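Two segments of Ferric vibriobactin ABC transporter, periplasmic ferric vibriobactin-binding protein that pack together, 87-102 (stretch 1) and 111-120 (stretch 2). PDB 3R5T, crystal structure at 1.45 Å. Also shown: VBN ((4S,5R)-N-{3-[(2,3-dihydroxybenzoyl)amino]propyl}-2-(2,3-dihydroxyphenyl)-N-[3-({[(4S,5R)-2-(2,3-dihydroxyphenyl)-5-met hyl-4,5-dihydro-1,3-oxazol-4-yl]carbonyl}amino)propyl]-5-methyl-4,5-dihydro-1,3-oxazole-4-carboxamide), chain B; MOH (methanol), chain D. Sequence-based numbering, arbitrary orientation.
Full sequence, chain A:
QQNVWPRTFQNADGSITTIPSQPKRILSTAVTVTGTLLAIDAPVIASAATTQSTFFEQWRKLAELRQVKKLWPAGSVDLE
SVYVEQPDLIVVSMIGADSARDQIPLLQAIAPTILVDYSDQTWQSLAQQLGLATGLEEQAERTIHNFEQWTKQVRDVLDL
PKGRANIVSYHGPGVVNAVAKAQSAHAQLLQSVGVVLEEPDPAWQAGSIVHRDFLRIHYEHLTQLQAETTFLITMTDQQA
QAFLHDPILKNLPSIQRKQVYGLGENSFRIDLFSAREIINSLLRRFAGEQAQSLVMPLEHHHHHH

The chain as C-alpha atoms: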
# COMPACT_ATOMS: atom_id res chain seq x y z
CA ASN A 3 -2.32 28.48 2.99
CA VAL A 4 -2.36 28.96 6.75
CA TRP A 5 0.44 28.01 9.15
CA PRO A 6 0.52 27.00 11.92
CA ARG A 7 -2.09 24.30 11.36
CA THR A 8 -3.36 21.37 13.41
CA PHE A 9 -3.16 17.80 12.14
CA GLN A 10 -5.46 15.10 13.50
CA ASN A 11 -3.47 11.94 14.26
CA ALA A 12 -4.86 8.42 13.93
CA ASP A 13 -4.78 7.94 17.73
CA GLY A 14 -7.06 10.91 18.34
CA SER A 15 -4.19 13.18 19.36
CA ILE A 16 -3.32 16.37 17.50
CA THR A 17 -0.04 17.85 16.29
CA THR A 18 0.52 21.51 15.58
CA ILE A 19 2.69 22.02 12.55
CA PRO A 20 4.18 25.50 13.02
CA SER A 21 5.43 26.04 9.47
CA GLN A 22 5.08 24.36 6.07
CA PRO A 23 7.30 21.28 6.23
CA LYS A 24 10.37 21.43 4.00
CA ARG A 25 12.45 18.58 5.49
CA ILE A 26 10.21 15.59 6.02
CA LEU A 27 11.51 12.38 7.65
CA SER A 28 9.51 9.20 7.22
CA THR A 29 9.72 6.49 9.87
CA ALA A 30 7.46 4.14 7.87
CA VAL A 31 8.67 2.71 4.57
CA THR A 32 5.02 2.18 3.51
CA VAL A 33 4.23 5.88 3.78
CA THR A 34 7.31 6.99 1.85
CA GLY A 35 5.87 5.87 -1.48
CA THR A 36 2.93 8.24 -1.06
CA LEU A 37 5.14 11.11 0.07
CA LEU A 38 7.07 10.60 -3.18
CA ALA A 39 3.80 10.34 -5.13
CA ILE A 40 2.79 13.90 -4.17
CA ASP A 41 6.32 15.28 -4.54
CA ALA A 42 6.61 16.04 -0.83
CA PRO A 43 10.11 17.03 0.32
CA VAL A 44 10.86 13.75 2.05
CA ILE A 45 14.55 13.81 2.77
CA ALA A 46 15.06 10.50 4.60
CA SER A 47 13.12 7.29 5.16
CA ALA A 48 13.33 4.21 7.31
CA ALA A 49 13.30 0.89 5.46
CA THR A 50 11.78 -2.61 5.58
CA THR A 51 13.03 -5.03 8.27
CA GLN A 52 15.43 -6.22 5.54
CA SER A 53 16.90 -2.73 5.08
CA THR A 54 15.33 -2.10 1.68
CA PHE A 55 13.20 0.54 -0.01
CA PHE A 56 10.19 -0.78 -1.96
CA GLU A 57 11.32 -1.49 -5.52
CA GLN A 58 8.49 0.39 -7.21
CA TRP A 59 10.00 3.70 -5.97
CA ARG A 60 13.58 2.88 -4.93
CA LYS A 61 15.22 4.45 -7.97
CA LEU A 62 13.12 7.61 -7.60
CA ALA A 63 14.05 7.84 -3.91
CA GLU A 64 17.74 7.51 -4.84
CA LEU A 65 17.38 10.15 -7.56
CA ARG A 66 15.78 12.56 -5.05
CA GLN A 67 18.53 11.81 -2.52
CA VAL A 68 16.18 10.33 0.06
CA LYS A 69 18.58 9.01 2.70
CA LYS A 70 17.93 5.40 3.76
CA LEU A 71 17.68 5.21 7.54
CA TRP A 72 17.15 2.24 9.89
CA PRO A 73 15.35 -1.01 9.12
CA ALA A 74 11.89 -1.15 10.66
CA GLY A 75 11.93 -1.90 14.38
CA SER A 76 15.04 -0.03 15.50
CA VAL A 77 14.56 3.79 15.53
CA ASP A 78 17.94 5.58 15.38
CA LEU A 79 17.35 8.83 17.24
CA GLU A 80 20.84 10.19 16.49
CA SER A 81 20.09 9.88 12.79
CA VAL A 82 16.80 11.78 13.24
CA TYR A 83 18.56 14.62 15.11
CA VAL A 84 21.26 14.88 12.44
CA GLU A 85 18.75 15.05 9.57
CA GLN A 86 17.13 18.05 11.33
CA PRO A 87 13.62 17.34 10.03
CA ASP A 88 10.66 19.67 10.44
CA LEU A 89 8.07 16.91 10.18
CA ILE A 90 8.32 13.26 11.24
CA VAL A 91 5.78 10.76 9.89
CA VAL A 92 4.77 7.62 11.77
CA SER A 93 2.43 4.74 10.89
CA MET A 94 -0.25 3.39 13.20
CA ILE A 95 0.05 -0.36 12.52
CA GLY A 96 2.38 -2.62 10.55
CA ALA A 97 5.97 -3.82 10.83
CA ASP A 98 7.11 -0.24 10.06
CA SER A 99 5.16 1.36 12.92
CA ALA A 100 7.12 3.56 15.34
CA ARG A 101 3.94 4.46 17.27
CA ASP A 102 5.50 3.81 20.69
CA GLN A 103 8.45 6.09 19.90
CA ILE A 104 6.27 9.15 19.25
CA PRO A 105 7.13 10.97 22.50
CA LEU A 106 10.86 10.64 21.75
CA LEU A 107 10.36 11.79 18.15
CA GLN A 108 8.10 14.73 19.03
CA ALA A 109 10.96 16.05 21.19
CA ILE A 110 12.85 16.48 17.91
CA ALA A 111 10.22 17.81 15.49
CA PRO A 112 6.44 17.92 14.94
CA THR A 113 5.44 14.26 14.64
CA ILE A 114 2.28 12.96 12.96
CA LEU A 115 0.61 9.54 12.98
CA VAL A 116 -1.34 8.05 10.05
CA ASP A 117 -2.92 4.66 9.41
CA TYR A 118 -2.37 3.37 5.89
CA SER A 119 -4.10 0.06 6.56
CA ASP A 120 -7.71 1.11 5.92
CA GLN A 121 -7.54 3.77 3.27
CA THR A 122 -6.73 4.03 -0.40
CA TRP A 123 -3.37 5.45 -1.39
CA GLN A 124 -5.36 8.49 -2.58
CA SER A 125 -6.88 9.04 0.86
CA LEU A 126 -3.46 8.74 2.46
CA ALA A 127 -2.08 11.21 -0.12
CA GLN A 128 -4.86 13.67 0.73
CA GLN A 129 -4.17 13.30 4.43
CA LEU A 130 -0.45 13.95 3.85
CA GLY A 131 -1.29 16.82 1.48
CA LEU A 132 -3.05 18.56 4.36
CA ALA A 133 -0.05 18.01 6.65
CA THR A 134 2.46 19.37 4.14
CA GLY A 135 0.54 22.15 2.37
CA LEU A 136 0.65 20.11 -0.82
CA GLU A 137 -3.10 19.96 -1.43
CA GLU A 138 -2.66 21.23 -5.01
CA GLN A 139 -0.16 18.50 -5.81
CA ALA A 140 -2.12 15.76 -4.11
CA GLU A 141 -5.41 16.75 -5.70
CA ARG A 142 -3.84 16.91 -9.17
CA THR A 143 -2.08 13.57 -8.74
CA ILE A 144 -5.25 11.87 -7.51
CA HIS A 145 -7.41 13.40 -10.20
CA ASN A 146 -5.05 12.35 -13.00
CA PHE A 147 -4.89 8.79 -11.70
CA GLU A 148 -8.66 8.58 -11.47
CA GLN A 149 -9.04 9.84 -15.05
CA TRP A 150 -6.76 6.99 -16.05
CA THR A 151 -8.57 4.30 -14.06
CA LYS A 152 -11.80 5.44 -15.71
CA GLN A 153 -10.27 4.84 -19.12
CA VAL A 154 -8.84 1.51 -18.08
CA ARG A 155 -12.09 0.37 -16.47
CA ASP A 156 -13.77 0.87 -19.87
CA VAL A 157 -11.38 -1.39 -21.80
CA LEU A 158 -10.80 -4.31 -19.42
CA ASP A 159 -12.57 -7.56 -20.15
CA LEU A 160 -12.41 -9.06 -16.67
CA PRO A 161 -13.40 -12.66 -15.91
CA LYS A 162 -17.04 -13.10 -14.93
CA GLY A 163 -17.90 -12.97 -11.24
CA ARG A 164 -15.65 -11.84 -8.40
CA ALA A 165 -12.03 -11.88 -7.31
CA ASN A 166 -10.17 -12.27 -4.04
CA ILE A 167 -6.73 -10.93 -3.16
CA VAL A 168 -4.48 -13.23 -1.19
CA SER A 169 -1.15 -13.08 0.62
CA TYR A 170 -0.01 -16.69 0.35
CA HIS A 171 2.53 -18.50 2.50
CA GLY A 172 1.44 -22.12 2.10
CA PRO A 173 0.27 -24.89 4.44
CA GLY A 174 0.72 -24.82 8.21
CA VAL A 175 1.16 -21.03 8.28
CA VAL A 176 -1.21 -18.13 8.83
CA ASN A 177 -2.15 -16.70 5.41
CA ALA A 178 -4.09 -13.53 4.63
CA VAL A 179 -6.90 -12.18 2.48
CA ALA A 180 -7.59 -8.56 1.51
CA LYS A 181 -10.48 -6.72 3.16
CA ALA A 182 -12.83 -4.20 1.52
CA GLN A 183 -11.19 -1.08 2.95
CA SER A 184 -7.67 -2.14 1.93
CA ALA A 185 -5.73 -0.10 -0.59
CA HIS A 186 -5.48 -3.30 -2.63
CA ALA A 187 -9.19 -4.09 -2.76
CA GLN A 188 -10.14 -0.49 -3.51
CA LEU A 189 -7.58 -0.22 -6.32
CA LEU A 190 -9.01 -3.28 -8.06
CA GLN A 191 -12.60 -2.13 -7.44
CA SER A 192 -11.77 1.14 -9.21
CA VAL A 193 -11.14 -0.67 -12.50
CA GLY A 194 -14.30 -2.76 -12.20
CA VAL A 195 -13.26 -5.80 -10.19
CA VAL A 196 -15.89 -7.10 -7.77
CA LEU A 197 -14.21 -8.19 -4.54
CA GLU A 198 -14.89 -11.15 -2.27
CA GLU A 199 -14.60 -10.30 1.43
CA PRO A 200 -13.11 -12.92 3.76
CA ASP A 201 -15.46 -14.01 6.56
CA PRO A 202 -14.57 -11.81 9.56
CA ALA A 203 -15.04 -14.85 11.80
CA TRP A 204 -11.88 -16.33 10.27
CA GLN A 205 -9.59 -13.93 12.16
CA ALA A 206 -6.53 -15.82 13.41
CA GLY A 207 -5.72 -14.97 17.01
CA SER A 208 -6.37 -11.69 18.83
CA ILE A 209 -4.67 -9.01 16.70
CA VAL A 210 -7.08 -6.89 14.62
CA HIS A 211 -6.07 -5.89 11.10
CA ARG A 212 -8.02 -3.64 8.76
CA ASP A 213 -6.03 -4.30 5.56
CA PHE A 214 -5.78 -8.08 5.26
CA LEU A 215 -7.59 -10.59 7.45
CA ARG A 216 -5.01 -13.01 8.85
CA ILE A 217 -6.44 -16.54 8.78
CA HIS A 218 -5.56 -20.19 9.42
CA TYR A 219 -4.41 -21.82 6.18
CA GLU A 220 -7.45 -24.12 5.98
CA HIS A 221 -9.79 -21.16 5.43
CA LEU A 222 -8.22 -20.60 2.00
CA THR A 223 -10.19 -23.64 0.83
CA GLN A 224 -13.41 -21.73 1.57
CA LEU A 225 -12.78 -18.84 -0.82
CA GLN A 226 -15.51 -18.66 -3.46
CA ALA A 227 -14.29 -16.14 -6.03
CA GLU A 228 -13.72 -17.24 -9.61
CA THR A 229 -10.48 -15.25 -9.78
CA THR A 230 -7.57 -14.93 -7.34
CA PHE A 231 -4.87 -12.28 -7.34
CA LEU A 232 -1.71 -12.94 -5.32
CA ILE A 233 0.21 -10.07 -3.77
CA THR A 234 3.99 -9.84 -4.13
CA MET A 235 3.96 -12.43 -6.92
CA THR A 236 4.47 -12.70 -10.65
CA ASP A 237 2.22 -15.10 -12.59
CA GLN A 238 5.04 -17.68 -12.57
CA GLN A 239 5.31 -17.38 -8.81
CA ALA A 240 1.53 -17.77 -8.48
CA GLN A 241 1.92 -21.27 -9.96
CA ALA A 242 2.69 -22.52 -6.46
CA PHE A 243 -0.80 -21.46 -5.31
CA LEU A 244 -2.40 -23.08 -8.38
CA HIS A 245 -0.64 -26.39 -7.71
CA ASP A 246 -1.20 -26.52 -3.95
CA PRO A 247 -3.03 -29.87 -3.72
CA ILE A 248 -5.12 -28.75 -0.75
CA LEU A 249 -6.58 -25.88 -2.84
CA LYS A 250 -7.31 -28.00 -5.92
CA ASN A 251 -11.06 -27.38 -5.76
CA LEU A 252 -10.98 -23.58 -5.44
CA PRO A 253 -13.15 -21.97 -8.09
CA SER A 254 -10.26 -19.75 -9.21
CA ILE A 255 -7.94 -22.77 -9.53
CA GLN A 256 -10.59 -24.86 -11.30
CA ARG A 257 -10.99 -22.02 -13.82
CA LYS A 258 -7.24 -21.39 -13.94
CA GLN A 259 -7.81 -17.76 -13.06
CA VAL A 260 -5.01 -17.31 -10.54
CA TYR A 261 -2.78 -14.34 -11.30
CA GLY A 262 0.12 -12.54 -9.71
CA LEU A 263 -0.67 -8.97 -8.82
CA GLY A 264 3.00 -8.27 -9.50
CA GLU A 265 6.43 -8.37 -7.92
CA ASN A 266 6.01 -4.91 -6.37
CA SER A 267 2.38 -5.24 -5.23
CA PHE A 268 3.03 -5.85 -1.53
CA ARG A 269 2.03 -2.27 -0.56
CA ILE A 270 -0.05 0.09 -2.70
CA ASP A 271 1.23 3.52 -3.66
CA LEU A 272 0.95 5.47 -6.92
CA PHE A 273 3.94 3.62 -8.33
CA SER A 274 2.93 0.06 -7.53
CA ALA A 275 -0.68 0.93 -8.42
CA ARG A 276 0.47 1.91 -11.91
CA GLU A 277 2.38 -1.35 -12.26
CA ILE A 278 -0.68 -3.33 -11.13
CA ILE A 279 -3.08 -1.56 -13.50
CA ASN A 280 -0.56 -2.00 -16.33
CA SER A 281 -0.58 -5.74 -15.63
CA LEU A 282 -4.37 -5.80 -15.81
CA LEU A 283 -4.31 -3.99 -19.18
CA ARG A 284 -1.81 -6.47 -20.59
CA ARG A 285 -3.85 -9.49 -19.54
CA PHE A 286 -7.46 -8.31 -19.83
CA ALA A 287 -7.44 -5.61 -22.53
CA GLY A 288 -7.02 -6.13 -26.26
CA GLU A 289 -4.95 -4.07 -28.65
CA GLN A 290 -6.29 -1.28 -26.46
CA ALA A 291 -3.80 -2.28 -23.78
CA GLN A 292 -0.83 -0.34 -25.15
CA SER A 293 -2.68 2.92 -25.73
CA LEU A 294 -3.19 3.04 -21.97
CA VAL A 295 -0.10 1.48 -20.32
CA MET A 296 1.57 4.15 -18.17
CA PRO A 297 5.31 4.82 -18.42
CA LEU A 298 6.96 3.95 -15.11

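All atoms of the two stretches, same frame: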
# COMPACT_ATOMS: atom_id res chain seq x y z
N PRO A 87 14.90 17.27 10.75
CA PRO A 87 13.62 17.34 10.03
C PRO A 87 12.70 18.38 10.66
O PRO A 87 12.89 18.79 11.81
CB PRO A 87 13.05 15.94 10.23
CG PRO A 87 13.61 15.50 11.55
CD PRO A 87 14.97 16.09 11.64
N ASP A 88 11.71 18.83 9.89
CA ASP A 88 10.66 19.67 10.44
C ASP A 88 9.28 18.99 10.43
O ASP A 88 8.27 19.60 10.78
CB ASP A 88 10.61 21.04 9.75
CG ASP A 88 10.43 20.95 8.24
OD1 ASP A 88 10.18 19.85 7.70
OD2 ASP A 88 10.53 22.03 7.60
N LEU A 89 9.26 17.73 10.02
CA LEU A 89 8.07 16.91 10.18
C LEU A 89 8.53 15.46 10.20
O LEU A 89 9.29 15.06 9.35
CB LEU A 89 7.08 17.11 9.03
CG LEU A 89 5.77 16.31 9.14
CD1 LEU A 89 4.89 16.83 10.28
CD2 LEU A 89 4.99 16.34 7.83
N ILE A 90 8.02 14.69 11.16
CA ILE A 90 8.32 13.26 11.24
C ILE A 90 7.02 12.48 11.08
O ILE A 90 6.04 12.77 11.77
CB ILE A 90 9.00 12.91 12.60
CG1 ILE A 90 10.34 13.64 12.72
CG2 ILE A 90 9.22 11.39 12.73
CD1 ILE A 90 10.91 13.64 14.13
N VAL A 91 7.00 11.51 10.17
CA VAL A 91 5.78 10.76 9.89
C VAL A 91 5.87 9.34 10.40
O VAL A 91 6.89 8.67 10.20
CB VAL A 91 5.45 10.74 8.38
CG1 VAL A 91 4.09 10.11 8.16
CG2 VAL A 91 5.50 12.15 7.81
N VAL A 92 4.82 8.92 11.10
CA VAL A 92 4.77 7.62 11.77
C VAL A 92 3.50 6.88 11.35
O VAL A 92 2.46 7.50 11.17
CB VAL A 92 4.77 7.80 13.32
CG1 VAL A 92 4.76 6.48 14.04
CG2 VAL A 92 5.97 8.63 13.78
N SER A 93 3.59 5.56 11.21
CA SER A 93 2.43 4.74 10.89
C SER A 93 1.84 4.12 12.13
O SER A 93 2.55 3.87 13.12
CB SER A 93 2.77 3.67 9.85
OG SER A 93 3.68 2.73 10.39
N MET A 94 0.54 3.87 12.07
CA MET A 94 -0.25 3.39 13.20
C MET A 94 -0.08 1.89 13.47
O MET A 94 -0.04 1.46 14.63
CB MET A 94 -1.73 3.68 12.90
CG MET A 94 -2.69 3.35 14.01
SD MET A 94 -2.51 4.52 15.36
CE MET A 94 -4.00 4.19 16.28
N ILE A 95 -0.01 1.10 12.40
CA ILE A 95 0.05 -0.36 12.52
C ILE A 95 0.77 -0.97 11.33
O ILE A 95 0.58 -0.54 10.19
CB ILE A 95 -1.35 -0.98 12.68
CG1 ILE A 95 -1.28 -2.51 12.81
CG2 ILE A 95 -2.24 -0.59 11.50
CD1 ILE A 95 -2.58 -3.14 13.35
N GLY A 96 1.57 -2.00 11.59
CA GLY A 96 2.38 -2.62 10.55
C GLY A 96 3.79 -2.80 11.07
O GLY A 96 4.16 -2.21 12.10
N ALA A 97 4.59 -3.60 10.38
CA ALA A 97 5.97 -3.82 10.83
C ALA A 97 6.80 -2.53 10.92
O ALA A 97 7.80 -2.47 11.67
CB ALA A 97 6.68 -4.85 9.94
N ASP A 98 6.40 -1.53 10.15
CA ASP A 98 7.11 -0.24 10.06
C ASP A 98 6.58 0.82 11.03
O ASP A 98 6.98 1.98 10.96
CB ASP A 98 7.11 0.29 8.61
CG ASP A 98 5.72 0.51 8.04
OD1 ASP A 98 4.74 0.40 8.78
OD2 ASP A 98 5.64 0.79 6.84
N SER A 99 5.71 0.41 11.95
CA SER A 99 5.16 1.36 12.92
C SER A 99 6.14 1.74 14.03
O SER A 99 6.67 0.86 14.71
CB SER A 99 3.88 0.81 13.55
OG SER A 99 3.40 1.70 14.56
N ALA A 100 6.37 3.04 14.20
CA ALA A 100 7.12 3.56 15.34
C ALA A 100 6.19 4.27 16.33
O ALA A 100 6.61 5.23 16.99
CB ALA A 100 8.20 4.51 14.85
N ARG A 101 4.94 3.81 16.43
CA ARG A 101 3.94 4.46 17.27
C ARG A 101 4.43 4.69 18.70
O ARG A 101 4.22 5.77 19.26
CB ARG A 101 2.63 3.66 17.26
CG ARG A 101 1.55 4.26 18.13
CD ARG A 101 0.20 3.59 17.89
NE ARG A 101 -0.81 4.13 18.79
CZ ARG A 101 -1.96 3.53 19.07
NH1 ARG A 101 -2.81 4.10 19.92
NH2 ARG A 101 -2.26 2.36 18.51
N ASP A 102 5.09 3.69 19.29
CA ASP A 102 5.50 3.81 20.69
C ASP A 102 6.66 4.77 20.91
O ASP A 102 6.95 5.14 22.05
CB ASP A 102 5.84 2.43 21.27
CG ASP A 102 4.62 1.54 21.41
OD1 ASP A 102 3.49 2.06 21.26
OD2 ASP A 102 4.80 0.34 21.67
N ALA A 111 10.98 17.03 16.47
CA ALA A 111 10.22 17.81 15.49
C ALA A 111 8.74 17.42 15.56
O ALA A 111 8.39 16.36 16.09
CB ALA A 111 10.76 17.57 14.08
N PRO A 112 7.87 18.27 15.00
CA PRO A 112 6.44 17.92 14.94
C PRO A 112 6.28 16.53 14.33
O PRO A 112 6.81 16.26 13.25
CB PRO A 112 5.86 18.98 14.01
CG PRO A 112 6.75 20.19 14.24
CD PRO A 112 8.14 19.60 14.42
N THR A 113 5.57 15.66 15.03
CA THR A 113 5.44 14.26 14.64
C THR A 113 3.97 13.91 14.44
O THR A 113 3.14 14.17 15.32
CB THR A 113 6.09 13.36 15.72
OG1 THR A 113 7.48 13.68 15.79
CG2 THR A 113 5.96 11.88 15.38
N ILE A 114 3.65 13.34 13.28
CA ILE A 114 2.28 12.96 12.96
C ILE A 114 2.13 11.45 12.76
O ILE A 114 3.10 10.75 12.43
CB ILE A 114 1.73 13.74 11.74
CG1 ILE A 114 2.50 13.38 10.44
CG2 ILE A 114 1.73 15.25 12.05
CD1 ILE A 114 1.82 13.91 9.16
N LEU A 115 0.91 10.97 12.97
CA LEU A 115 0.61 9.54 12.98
C LEU A 115 -0.58 9.26 12.05
O LEU A 115 -1.67 9.81 12.24
CB LEU A 115 0.29 9.13 14.42
CG LEU A 115 -0.19 7.71 14.71
CD1 LEU A 115 0.88 6.69 14.34
CD2 LEU A 115 -0.60 7.56 16.16
N VAL A 116 -0.35 8.40 11.06
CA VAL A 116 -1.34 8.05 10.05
C VAL A 116 -1.48 6.53 9.97
O VAL A 116 -0.55 5.78 10.28
CB VAL A 116 -0.95 8.61 8.65
CG1 VAL A 116 -0.92 10.14 8.69
CG2 VAL A 116 0.39 8.05 8.17
N ASP A 117 -2.67 6.08 9.59
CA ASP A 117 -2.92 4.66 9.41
C ASP A 117 -3.16 4.40 7.94
O ASP A 117 -4.16 4.87 7.37
CB ASP A 117 -4.12 4.23 10.25
CG ASP A 117 -4.33 2.72 10.25
OD1 ASP A 117 -3.61 2.01 9.52
OD2 ASP A 117 -5.23 2.28 10.99
N TYR A 118 -2.25 3.68 7.30
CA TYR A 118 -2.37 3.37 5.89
C TYR A 118 -3.17 2.09 5.64
O TYR A 118 -3.43 1.74 4.49
CB TYR A 118 -1.01 3.28 5.23
CG TYR A 118 -0.08 2.26 5.86
CD1 TYR A 118 -0.37 0.89 5.81
CD2 TYR A 118 1.09 2.65 6.50
CE1 TYR A 118 0.49 -0.05 6.38
CE2 TYR A 118 1.94 1.73 7.08
CZ TYR A 118 1.66 0.37 7.02
OH TYR A 118 2.54 -0.54 7.59
N SER A 119 -3.54 1.40 6.71
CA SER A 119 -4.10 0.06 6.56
C SER A 119 -5.57 0.01 6.13
O SER A 119 -6.05 -1.04 5.73
CB SER A 119 -3.90 -0.77 7.84
OG SER A 119 -4.76 -0.35 8.90
N ASP A 120 -6.28 1.13 6.23
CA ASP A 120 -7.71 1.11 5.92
C ASP A 120 -8.11 2.25 5.02
O ASP A 120 -9.28 2.66 4.99
CB ASP A 120 -8.54 1.16 7.20
CG ASP A 120 -8.32 2.42 8.02
OD1 ASP A 120 -9.13 2.62 8.95
OD2 ASP A 120 -7.36 3.19 7.76
C VBN B . 4.92 -10.34 8.38
N VBN B . 4.60 -7.89 8.95
O VBN B . 3.91 -10.66 8.91
CA VBN B . 5.52 -8.96 8.59
CB VBN B . 6.56 -8.88 9.76
CAB VBN B . 8.77 -6.67 1.61
OAC VBN B . 1.21 -12.08 4.66
OAD VBN B . 9.10 -8.66 5.72
OAF VBN B . 1.73 -6.31 6.29
OAG VBN B . 0.37 -5.34 10.68
OAH VBN B . 3.85 -4.84 7.90
OAI VBN B . 2.80 -8.72 6.63
OAJ VBN B . 2.21 -6.73 9.24
OAK VBN B . 5.13 -6.65 6.33
CAL VBN B . -0.61 -8.34 4.19
CAM VBN B . 2.99 -6.06 13.23
CAN VBN B . 6.36 -2.69 6.20
CAO VBN B . -0.03 -7.20 4.84
CAP VBN B . 1.79 -5.56 12.64
CAQ VBN B . 5.26 -3.06 7.04
CAR VBN B . -0.04 -9.65 4.37
CAS VBN B . 3.91 -6.80 12.47
CAT VBN B . 7.06 -3.67 5.45
CAU VBN B . 4.36 -13.19 6.61
CAV VBN B . 7.59 -11.99 6.08
CAW VBN B . 2.87 -12.83 6.81
CAX VBN B . 8.79 -11.48 5.25
CAY VBN B . 5.30 -12.73 7.73
CAZ VBN B . 7.01 -10.96 7.07
NBB VBN B . 2.48 -11.46 6.48
NBC VBN B . 8.38 -10.41 4.34
NBD VBN B . 6.79 -7.27 4.41
OBF VBN B . 8.39 -5.65 3.88
CBG VBN B . 1.60 -11.21 5.36
CBH VBN B . 8.57 -9.01 4.71
CBJ VBN B . 4.52 -7.95 10.39
CBK VBN B . 1.12 -7.38 5.67
CBL VBN B . 1.52 -5.81 11.28
CBM VBN B . 4.88 -4.40 7.09
CBN VBN B . 1.66 -8.62 5.84
CBO VBN B . 2.40 -6.51 10.57
CBP VBN B . 5.55 -5.34 6.36
CBQ VBN B . 1.06 -9.80 5.16
CBR VBN B . 3.65 -7.01 11.17
CBS VBN B . 6.67 -4.96 5.49
CBU VBN B . 8.81 -6.86 3.11
CBW VBN B . 7.43 -6.06 4.80
CBX VBN B . 7.89 -8.01 3.78
NBY VBN B . 5.72 -11.33 7.67
OG1 VBN B . 5.75 -8.41 10.92
CG2 VBN B . 7.90 -8.21 9.50
C MOH D . -5.25 7.92 10.13
O MOH D . -4.58 7.96 8.88
O HOH W 1 -0.88 2.04 9.49

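The most unusual feature of this contact lies beyond the end of the paired strands, where the hydroxyl of Y118 reaches the loop of stretch 1 and meets a glycine that could hardly be anything else. Y118 OH donates a hydrogen bond to D98 OD1 at 2.7 Å, with the carboxylate oxygen at the edge of the ring and near its plane. The same hydroxyl sits 3.6 Å from G96 CA, and an ideal CB built on G96 would fall 2.1 Å from Y118 OH, a clash. The backbone of G96 (phi 134°, psi 166°) would also jam a CB against the carbonyl oxygen of I95, so two independent tests call for glycine here.

D98 is held from within its own stretch as well. S93 OG donates to D98 OD1 at 3.0 Å, so one carboxylate oxygen accepts from both stretches. The type I turn from G96 to S99 is closed by S99 N donating to G96 O at 3.0 Å, and S99 OG donates to S93 O at 2.7 Å, tying the loop to the end of its strand. S93 CB also packs 3.5 Å from Y118 CE2. This turn meets the bound vibriobactin: A97 N donates to VBN OAH at 2.9 Å with an N-H...acceptor angle of 173°, and G96 CA lies 3.4 Å from VBN CBL.

Before the loop in sequence, strand 89-93 runs parallel to strand 113-116, their directions 27° apart. I90 bonds P112 through its N and I114 through its O, and V92 bonds I114 and V116 in the same way, the pattern of parallel pairing. I90 N donates to P112 O (2.9 Å), and I90 O accepts from I114 N (2.9 Å); next, V92 N donates to I114 O (2.8 Å) and V116 N to V92 O (3.0 Å). M94 N extends the ladder to V116 O at 2.8 Å, but its angle of 131° is well below the 166° of the bond before it. CA-H...O contacts fill in between, the shortest from S93 CA to V116 O at 3.2 Å.

The side chains sort onto two faces. I90, V92, T113 and L115 share one, where V92 CG2 approaches T113 CG2 to 3.6 Å and V92 CG1 lies 3.9 Å from L115 CD1. L115 also reaches past the strand, its CD2 lying 3.7 Å from M94 SD. V91, S93, I114 and V116 occupy the other face; there V91 CG2 to I114 CG1 and V91 CG1 to V116 CG2 both measure 4.2 Å. At the start of the pairing, A111 points its CB toward stretch 1, 3.3 Å from P87 O and 3.9 Å from I90 CD1.

Water 1 bridges the stretches near the far end, accepting from I95 N at 3.2 Å and donating to D117 OD1 at 2.7 Å. That carboxylate oxygen also accepts from S119 OG (2.7 Å) and S119 N (2.9 Å), while I95 CG2 packs 3.5 Å from D117 OD1 and 3.6 Å from S119 OG.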